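Local coordinates for protein diaminopropionate ammonia-lyase (Escherichia coli, PDB 4D9I) that catalyses the pyridoxal 5'-phosphate-dependent alpha,beta-elimination of both L- and D-2,3-diaminopropionate to pyruvate and ammonia, working as a homodimer, at residues C48-L53 and I62-E67. Numbering follows the deposited sequence.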
loop_
_atom_site.group_PDB
_atom_site.type_symbol
_atom_site.label_atom_id
_atom_site.label_comp_id
_atom_site.label_asym_id
_atom_site.label_seq_id
_atom_site.Cartn_x
_atom_site.Cartn_y
_atom_site.Cartn_z
ATOM N N CYS B 48 8.924 -1.853 14.316
ATOM C CA CYS B 48 9.268 -1.010 13.165
ATOM C C CYS B 48 9.138 0.466 13.524
ATOM O O CYS B 48 8.152 0.869 14.144
ATOM C CB CYS B 48 8.380 -1.352 11.969
ATOM S SG CYS B 48 8.282 -3.116 11.577
ATOM N N ALA B 49 10.126 1.266 13.140
ATOM C CA ALA B 49 10.084 2.683 13.405
ATOM C C ALA B 49 9.463 3.408 12.210
ATOM O O ALA B 49 10.056 3.474 11.138
ATOM C CB ALA B 49 11.481 3.218 13.714
ATOM N N LEU B 50 8.263 3.944 12.390
ATOM C CA LEU B 50 7.641 4.648 11.290
ATOM C C LEU B 50 7.991 6.133 11.449
ATOM O O LEU B 50 7.140 6.940 11.766
ATOM C CB LEU B 50 6.125 4.385 11.230
ATOM C CG LEU B 50 5.671 2.921 11.187
ATOM C CD1 LEU B 50 4.148 2.863 11.112
ATOM C CD2 LEU B 50 6.276 2.125 10.021
ATOM N N ASP B 51 9.268 6.451 11.256
ATOM C CA ASP B 51 9.789 7.816 11.460
ATOM C C ASP B 51 9.117 8.880 10.588
ATOM O O ASP B 51 8.799 9.989 11.063
ATOM C CB ASP B 51 11.302 7.878 11.225
ATOM C CG ASP B 51 12.116 7.190 12.323
ATOM O OD1 ASP B 51 11.578 6.727 13.368
ATOM O OD2 ASP B 51 13.341 7.121 12.139
ATOM N N ASP B 52 8.957 8.579 9.303
ATOM C CA ASP B 52 8.418 9.579 8.394
ATOM C C ASP B 52 6.932 9.823 8.673
ATOM O O ASP B 52 6.464 10.976 8.612
ATOM C CB ASP B 52 8.695 9.211 6.926
ATOM C CG ASP B 52 10.171 9.285 6.597
ATOM O OD1 ASP B 52 10.855 10.109 7.220
ATOM O OD2 ASP B 52 10.671 8.529 5.748
ATOM N N LEU B 53 6.214 8.763 9.042
ATOM C CA LEU B 53 4.808 8.903 9.457
ATOM C C LEU B 53 4.710 9.706 10.772
ATOM O O LEU B 53 3.788 10.536 10.953
ATOM C CB LEU B 53 4.112 7.519 9.579
ATOM C CG LEU B 53 2.570 7.528 9.668
ATOM C CD1 LEU B 53 1.962 7.828 8.291
ATOM C CD2 LEU B 53 1.980 6.243 10.246
ATOM N N ILE B 62 6.732 6.720 16.122
ATOM C CA ILE B 62 5.641 5.769 16.064
ATOM C C ILE B 62 6.313 4.407 15.841
ATOM O O ILE B 62 7.007 4.223 14.834
ATOM C CB ILE B 62 4.629 6.098 14.946
ATOM C CG1 ILE B 62 3.934 7.455 15.200
ATOM C CG2 ILE B 62 3.580 4.996 14.787
ATOM C CD1 ILE B 62 2.994 7.876 14.058
ATOM N N LEU B 63 6.122 3.492 16.796
ATOM C CA LEU B 63 6.794 2.205 16.808
ATOM C C LEU B 63 5.725 1.138 16.732
ATOM O O LEU B 63 4.805 1.126 17.569
ATOM C CB LEU B 63 7.619 2.029 18.081
ATOM C CG LEU B 63 8.636 3.145 18.369
ATOM C CD1 LEU B 63 9.158 3.000 19.783
ATOM C CD2 LEU B 63 9.765 3.128 17.342
ATOM N N VAL B 64 5.819 0.271 15.737
ATOM C CA VAL B 64 4.789 -0.762 15.540
ATOM C C VAL B 64 5.383 -2.132 15.778
ATOM O O VAL B 64 6.272 -2.591 15.030
ATOM C CB VAL B 64 4.160 -0.716 14.129
ATOM C CG1 VAL B 64 3.041 -1.770 13.996
ATOM C CG2 VAL B 64 3.628 0.684 13.832
ATOM N N LYS B 65 4.872 -2.792 16.808
ATOM C CA LYS B 65 5.177 -4.190 17.052
ATOM C C LYS B 65 4.405 -5.061 16.067
ATOM O O LYS B 65 3.156 -5.148 16.135
ATOM C CB LYS B 65 4.832 -4.529 18.515
ATOM C CG LYS B 65 5.351 -5.870 19.028
ATOM C CD LYS B 65 6.870 -6.011 18.946
ATOM C CE LYS B 65 7.335 -7.260 19.707
ATOM N NZ LYS B 65 8.723 -7.665 19.345
ATOM N N ASP B 66 5.151 -5.732 15.176
ATOM C CA ASP B 66 4.594 -6.452 14.035
ATOM C C ASP B 66 4.445 -7.956 14.302
ATOM O O ASP B 66 5.358 -8.762 14.060
ATOM C CB ASP B 66 5.442 -6.188 12.772
ATOM C CG ASP B 66 4.888 -6.870 11.540
ATOM O OD1 ASP B 66 3.760 -7.416 11.599
ATOM O OD2 ASP B 66 5.573 -6.839 10.489
ATOM N N GLU B 67 3.263 -8.318 14.789
ATOM C CA GLU B 67 3.004 -9.679 15.249
ATOM C C GLU B 67 2.578 -10.594 14.115
ATOM O O GLU B 67 2.285 -11.771 14.339
ATOM C CB GLU B 67 1.999 -9.683 16.417
ATOM C CG GLU B 67 2.617 -9.186 17.730
ATOM C CD GLU B 67 3.715 -10.123 18.239
ATOM O OE1 GLU B 67 3.552 -11.365 18.157
ATOM O OE2 GLU B 67 4.766 -9.619 18.701
HETATM O O HOH W 1 9.118 6.358 14.727
#
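Cys48 and Val64 face each other as an antiparallel hydrogen-bonded pair, Cys48 N giving its hydrogen to Val64 O at 2.8 Å and Val64 N returning one to Cys48 O. The two bonds differ in approach: Val64 N lies in the carbonyl plane of Cys48, whereas Cys48 N stands 38° above that of Val64. Leu63 CA approaches Cys48 O (3.3 Å), adding a weaker C-H contact to the N-H bond from Val64. Two residues on, past the non-hydrogen-bonded pair Ala49-Leu63, Leu50 N donates to Ile62 O (2.8 Å), nearly in line with its C=O bond, which carries the pairing up to the N-cap of helix 51-57.

The Leu50 side chain runs over the second strand. Its CB rests against Ile62 O at 3.7 Å; CG, set anti to the carbonyl carbon (chi1 -54°), reaches the methyl Val64 CG2; and Leu50 CD1 closes on that same methyl at 3.5 Å, the two side chains crossing at a slant. Ile62 CG2 lies farther from Leu50 CD1 (4.3 Å), while Ile62 CD1 meets Leu53 C in the first helical turn. Side chains of Ala49 and Leu63 (Ala49 CB to Leu63 CD2, 4.0 Å) lie on the face of the sheet opposite to Cys48 and Val64, where Leu63 also packs on Met217 and Met220 of helix 208-220.

Beyond the strand pairing, a water donates to Asp51 OD1 and accepts from Ile62 N (2.8 Å), and Asp51 OD1 also forms a salt bridge with Lys61. Strand 61-66 pairs on its other edge with parallel strand 370-375, leaving 47-49, joined to 61-66 through helix 51-57, as an antiparallel edge strand, within this chain, of the larger sheet in this fold type II pyridoxal phosphate enzyme.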